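Local coordinates for uncharacterized protein conserved in bacteria with a cystatin-like fold (Silicibacter pomeroyi, PDB 3FLJ) that is of unknown function but has the cystatin-like fold of the SnoaL-like family, whose curved sheet and helices probably enclose a pocket for a small molecule, at residues K56-R61 / A145-Y150; T110-E113 / I117-F120. One frame throughout, in Å; residues are numbered along the deposited sequence. Where two conformers were deposited one is given.

Contact 1. Residues K56-R61 / A145-Y150; sequences KTWTGR and ARFLKY
Trp58 and Phe147 meet as an offset edge-to-face aromatic pair, the edge of the phenylalanine turned toward the face of the six-membered ring of the indole. The planes stand at 80° to each other and the centroids lie 5.5 Å apart, so the rings cross at nearly a right angle. On the phenylalanine it is the CD2-CE2 side that does the touching: CD2 of Phe147 comes within 3.7 Å of CH2 of Trp58, and CE2 of Phe147 lies 3.8 Å from CZ3 of Trp58. The indole therefore makes the contact with the far end of its benzo ring. It is carried there by a first torsion of -69°, which sets CG of Trp58 anti to its own carbonyl carbon and sends the ring toward the short helix 147-150. In the SnoaL-like, cystatin-like fold, helices pack against a curved sheet; here the short strand 58-59, paired with strand 47-50 and flanked by the C-terminal tail through backbone hydrogen bonds of Thr57 to Ser155 and Thr59 to Ala153, sends its tryptophan onto helix 147-150. Val67 of helix 61-74 touches both rings, and Leu154 packs on the indole. Tyr150 approaches from another direction, with its backbone rather than its hydroxyl: O of Tyr150 sits at the indole edge, near the ring plane, 3.4 Å from CZ3 of Trp58, where the partly negative oxygen probably finds the slightly positive rim of the ring. Its CB adds a looser apolar touch, while the phenol runs on away from the strand. Within the helical turn, Tyr150 lays CD2 over the centre of one face of the Phe147 ring, 3.9 Å above the plane.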
loop_
_atom_site.group_PDB
_atom_site.type_symbol
_atom_site.label_atom_id
_atom_site.label_comp_id
_atom_site.label_asym_id
_atom_site.label_seq_id
_atom_site.Cartn_x
_atom_site.Cartn_y
_atom_site.Cartn_z
ATOM N N LYS A 56 -3.582 7.987 -12.213
ATOM C CA LYS A 56 -4.816 8.535 -12.768
ATOM C C LYS A 56 -5.961 8.268 -11.780
ATOM O O LYS A 56 -5.768 7.591 -10.760
ATOM C CB LYS A 56 -5.101 7.883 -14.129
ATOM C CG LYS A 56 -4.066 8.128 -15.234
ATOM C CD LYS A 56 -4.052 9.585 -15.693
ATOM C CE LYS A 56 -2.993 9.855 -16.750
ATOM N NZ LYS A 56 -2.923 11.309 -17.076
ATOM N N THR A 57 -7.135 8.816 -12.095
ATOM C CA THR A 57 -8.330 8.695 -11.273
ATOM C C THR A 57 -9.540 8.389 -12.146
ATOM O O THR A 57 -9.768 9.088 -13.148
ATOM C CB THR A 57 -8.603 10.019 -10.488
ATOM O OG1 THR A 57 -7.439 10.390 -9.739
ATOM C CG2 THR A 57 -9.802 9.880 -9.523
ATOM N N TRP A 58 -10.275 7.334 -11.777
ATOM C CA TRP A 58 -11.581 7.008 -12.357
ATOM C C TRP A 58 -12.609 7.637 -11.401
ATOM O O TRP A 58 -12.552 7.379 -10.193
ATOM C CB TRP A 58 -11.838 5.507 -12.397
ATOM C CG TRP A 58 -11.015 4.736 -13.350
ATOM C CD1 TRP A 58 -9.857 4.085 -13.079
ATOM C CD2 TRP A 58 -11.321 4.472 -14.726
ATOM N NE1 TRP A 58 -9.409 3.442 -14.201
ATOM C CE2 TRP A 58 -10.284 3.657 -15.229
ATOM C CE3 TRP A 58 -12.370 4.853 -15.587
ATOM C CZ2 TRP A 58 -10.252 3.203 -16.565
ATOM C CZ3 TRP A 58 -12.343 4.401 -16.927
ATOM C CH2 TRP A 58 -11.291 3.579 -17.394
ATOM N N THR A 59 -13.546 8.426 -11.942
ATOM C CA THR A 59 -14.569 9.125 -11.158
ATOM C C THR A 59 -15.978 8.682 -11.569
ATOM O O THR A 59 -16.282 8.626 -12.757
ATOM C CB THR A 59 -14.418 10.655 -11.288
ATOM O OG1 THR A 59 -13.097 11.034 -10.870
ATOM C CG2 THR A 59 -15.462 11.397 -10.415
ATOM N N GLY A 60 -16.814 8.363 -10.578
ATOM C CA GLY A 60 -18.218 7.962 -10.786
ATOM C C GLY A 60 -18.482 6.529 -10.368
ATOM O O GLY A 60 -17.681 5.653 -10.688
ATOM N N ARG A 61 -19.616 6.301 -9.697
ATOM C CA ARG A 61 -19.966 4.961 -9.204
ATOM C C ARG A 61 -20.100 3.915 -10.322
ATOM O O ARG A 61 -19.644 2.788 -10.136
ATOM C CB ARG A 61 -21.204 4.957 -8.281
ATOM C CG ARG A 61 -22.510 5.482 -8.876
ATOM C CD ARG A 61 -23.742 5.006 -8.091
ATOM N NE ARG A 61 -23.812 5.531 -6.720
ATOM C CZ ARG A 61 -24.619 6.502 -6.251
ATOM N NH1 ARG A 61 -25.512 7.151 -7.016
ATOM N NH2 ARG A 61 -24.525 6.839 -4.956
ATOM N N ALA A 145 -16.731 -3.287 -24.160
ATOM C CA ALA A 145 -17.336 -2.212 -24.990
ATOM C C ALA A 145 -18.016 -1.057 -24.222
ATOM O O ALA A 145 -18.123 0.048 -24.763
ATOM C CB ALA A 145 -18.290 -2.789 -26.032
ATOM N N ARG A 146 -18.449 -1.310 -22.980
ATOM C CA ARG A 146 -19.011 -0.260 -22.092
ATOM C C ARG A 146 -18.012 0.864 -21.788
ATOM O O ARG A 146 -18.423 1.994 -21.516
ATOM C CB ARG A 146 -19.438 -0.827 -20.744
ATOM C CG ARG A 146 -20.533 -1.893 -20.793
ATOM C CD ARG A 146 -20.897 -2.363 -19.400
ATOM N NE ARG A 146 -19.736 -2.838 -18.644
ATOM C CZ ARG A 146 -19.755 -3.405 -17.438
ATOM N NH1 ARG A 146 -20.899 -3.658 -16.802
ATOM N NH2 ARG A 146 -18.603 -3.782 -16.891
ATOM N N PHE A 147 -16.718 0.545 -21.819
ATOM C CA PHE A 147 -15.670 1.532 -21.592
ATOM C C PHE A 147 -15.512 2.622 -22.649
ATOM O O PHE A 147 -14.766 3.540 -22.381
ATOM C CB PHE A 147 -14.339 0.880 -21.164
ATOM C CG PHE A 147 -14.339 0.455 -19.730
ATOM C CD1 PHE A 147 -14.863 -0.783 -19.358
ATOM C CD2 PHE A 147 -13.888 1.334 -18.726
ATOM C CE1 PHE A 147 -14.904 -1.178 -17.998
ATOM C CE2 PHE A 147 -13.931 0.961 -17.368
ATOM C CZ PHE A 147 -14.440 -0.308 -17.003
ATOM N N LEU A 148 -16.171 2.526 -23.820
ATOM C CA LEU A 148 -16.227 3.636 -24.817
ATOM C C LEU A 148 -16.835 4.876 -24.122
ATOM O O LEU A 148 -16.275 5.969 -24.209
ATOM C CB LEU A 148 -17.086 3.281 -26.048
ATOM C CG LEU A 148 -17.046 4.234 -27.270
ATOM C CD1 LEU A 148 -15.707 4.110 -27.993
ATOM C CD2 LEU A 148 -18.192 3.960 -28.236
ATOM N N LYS A 149 -17.960 4.670 -23.427
ATOM C CA LYS A 149 -18.603 5.707 -22.603
ATOM C C LYS A 149 -17.744 6.046 -21.359
ATOM O O LYS A 149 -17.512 7.219 -21.082
ATOM C CB LYS A 149 -20.005 5.279 -22.145
ATOM N N TYR A 150 -17.242 5.034 -20.651
ATOM C CA TYR A 150 -16.472 5.274 -19.409
ATOM C C TYR A 150 -15.085 5.943 -19.549
ATOM O O TYR A 150 -14.585 6.435 -18.541
ATOM C CB TYR A 150 -16.387 4.015 -18.530
ATOM C CG TYR A 150 -17.714 3.357 -18.124
ATOM C CD1 TYR A 150 -18.886 4.115 -17.868
ATOM C CD2 TYR A 150 -17.774 1.966 -17.887
ATOM C CE1 TYR A 150 -20.095 3.490 -17.459
ATOM C CE2 TYR A 150 -18.976 1.332 -17.473
ATOM C CZ TYR A 150 -20.127 2.102 -17.257
ATOM O OH TYR A 150 -21.304 1.503 -16.856
#

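Contact 2. Residues T110-E113 / I117-F120; sequences TLNE and IQDF
Thr110 and Asp119 form an antiparallel hydrogen-bonded pair in which the carbonyl of the threonine takes two backbone donors. N of Gln118 reaches O of Thr110 at 2.9 Å, almost head-on to the carbonyl, and N of Asp119 reaches the same oxygen at 3.2 Å, on a lone pair within the carbonyl plane. The return bond, N of Thr110 to O of Asp119, is 3.0 Å long. The two side chains lie side by side, pointing the same way, CB of Thr110 being 3.9 Å from OD2 of Asp119. A water lies 2.8 Å from OG1 of Thr110 and donates weakly to O of Asp119. Two consecutive residues facing one are a classic beta bulge, here close to the turn of the hairpin of strands 101-111 and 117-125 in the curved cystatin-like sheet. The bulge shifts the register by one, pairing Leu111 with Ile117; on the buried side CD2 of Leu111 meets CG1 of Ile117 at 4.0 Å, with Thr23 of helix 22-31 touching both. It also turns Gln118 toward Asn112, whose ND2 donates to OE1 of Gln118 at 3.3 Å. That acceptor lies close to the amide plane of Asn112, yet the donor stands 42° out of the carbonyl plane of Gln118, the amides being turned 57° apart. A bend at chi2 (63°) brings the glutamine amide back to this meeting. Both amides have a second anchor: OD1 of Asn112 accepts from N of Leu116, and NE2 of Gln118 hydrogen-bonds to OD1 of Asp46. With an alanine at Asn112, OE1 of Gln118 would probably lose this donor and N of Leu116 its side-chain acceptor. Farther out, Arg48 forms a salt bridge with Asp119, and Arg82 of the second subunit packs on Thr110.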
loop_
_atom_site.group_PDB
_atom_site.type_symbol
_atom_site.label_atom_id
_atom_site.label_comp_id
_atom_site.label_asym_id
_atom_site.label_seq_id
_atom_site.Cartn_x
_atom_site.Cartn_y
_atom_site.Cartn_z
ATOM N N THR A 110 -11.498 6.227 2.206
ATOM C CA THR A 110 -12.002 7.414 2.898
ATOM C C THR A 110 -13.518 7.398 2.697
ATOM O O THR A 110 -13.989 7.395 1.547
ATOM C CB THR A 110 -11.420 8.721 2.358
ATOM O OG1 THR A 110 -9.995 8.593 2.259
ATOM C CG2 THR A 110 -11.771 9.889 3.298
ATOM N N LEU A 111 -14.267 7.348 3.803
ATOM C CA LEU A 111 -15.734 7.368 3.769
ATOM C C LEU A 111 -16.222 8.809 3.895
ATOM O O LEU A 111 -15.539 9.652 4.488
ATOM C CB LEU A 111 -16.341 6.507 4.889
ATOM C CG LEU A 111 -15.914 5.025 4.936
ATOM C CD1 LEU A 111 -16.489 4.331 6.185
ATOM C CD2 LEU A 111 -16.305 4.268 3.666
ATOM N N ASN A 112 -17.389 9.084 3.315
ATOM C CA ASN A 112 -18.057 10.412 3.427
ATOM C C ASN A 112 -19.017 10.396 4.634
ATOM O O ASN A 112 -19.131 9.348 5.289
ATOM C CB ASN A 112 -18.727 10.832 2.094
ATOM C CG ASN A 112 -19.856 9.900 1.633
ATOM O OD1 ASN A 112 -20.442 9.139 2.405
ATOM N ND2 ASN A 112 -20.161 9.976 0.349
ATOM N N GLU A 113 -19.700 11.524 4.902
ATOM C CA GLU A 113 -20.689 11.672 6.005
ATOM C C GLU A 113 -21.785 10.596 5.956
ATOM O O GLU A 113 -22.249 10.122 6.986
ATOM C CB GLU A 113 -21.335 13.080 5.963
ATOM C CG GLU A 113 -22.322 13.411 7.112
ATOM C CD GLU A 113 -22.940 14.806 7.018
ATOM O OE1 GLU A 113 -22.286 15.750 6.534
ATOM O OE2 GLU A 113 -24.096 14.955 7.453
ATOM N N ILE A 117 -18.186 4.980 0.174
ATOM C CA ILE A 117 -16.783 5.101 -0.216
ATOM C C ILE A 117 -16.628 6.322 -1.134
ATOM O O ILE A 117 -17.182 6.335 -2.236
ATOM C CB ILE A 117 -16.254 3.809 -0.914
ATOM C CG1 ILE A 117 -16.367 2.598 0.044
ATOM C CG2 ILE A 117 -14.807 3.998 -1.376
ATOM C CD1 ILE A 117 -16.004 1.258 -0.577
ATOM N N GLN A 118 -15.887 7.332 -0.654
ATOM C CA GLN A 118 -15.634 8.584 -1.383
ATOM C C GLN A 118 -14.315 8.501 -2.164
ATOM O O GLN A 118 -14.270 8.938 -3.304
ATOM C CB GLN A 118 -15.608 9.777 -0.420
ATOM C CG GLN A 118 -15.610 11.166 -1.093
ATOM C CD GLN A 118 -16.882 11.441 -1.918
ATOM O OE1 GLN A 118 -17.955 11.702 -1.364
ATOM N NE2 GLN A 118 -16.750 11.391 -3.246
ATOM N N ASP A 119 -13.254 8.014 -1.515
ATOM C CA ASP A 119 -11.925 7.808 -2.135
ATOM C C ASP A 119 -11.488 6.374 -1.883
ATOM O O ASP A 119 -11.594 5.900 -0.756
ATOM C CB ASP A 119 -10.882 8.745 -1.551
ATOM C CG ASP A 119 -11.188 10.192 -1.830
ATOM O OD1 ASP A 119 -11.076 10.592 -2.996
ATOM O OD2 ASP A 119 -11.507 10.919 -0.877
ATOM N N PHE A 120 -10.992 5.721 -2.935
ATOM C CA PHE A 120 -10.559 4.318 -2.936
ATOM C C PHE A 120 -9.233 4.336 -3.721
ATOM O O PHE A 120 -9.239 4.441 -4.950
ATOM C CB PHE A 120 -11.658 3.491 -3.632
ATOM C CG PHE A 120 -11.568 1.981 -3.445
ATOM C CD1 PHE A 120 -10.347 1.272 -3.421
ATOM C CD2 PHE A 120 -12.759 1.234 -3.395
ATOM C CE1 PHE A 120 -10.325 -0.124 -3.274
ATOM C CE2 PHE A 120 -12.737 -0.172 -3.252
ATOM C CZ PHE A 120 -11.510 -0.846 -3.199
HETATM O O HOH W 1 -8.591 6.874 0.604
#

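Both contacts are partly buried and reach the same sheet, their centres about 18 Å apart and their nearest atoms about 7 Å, without touching. Contact 2, a local hairpin closure, falls inside the long loop of chain that contact 1 closes. Their chemistry differs accordingly. Contact 1 ties the short strand 58-59 to helix 147-150 near the C-terminus through aromatic rings, with no hydrogen bond across it, and buries 115 Å². Contact 2 joins neighbouring strands and buries 299 Å², using backbone bonds, an amide pair and a small apolar touch. Strand 47-50 lies between them, pairing with strand 58-59 and also with strand 117-125.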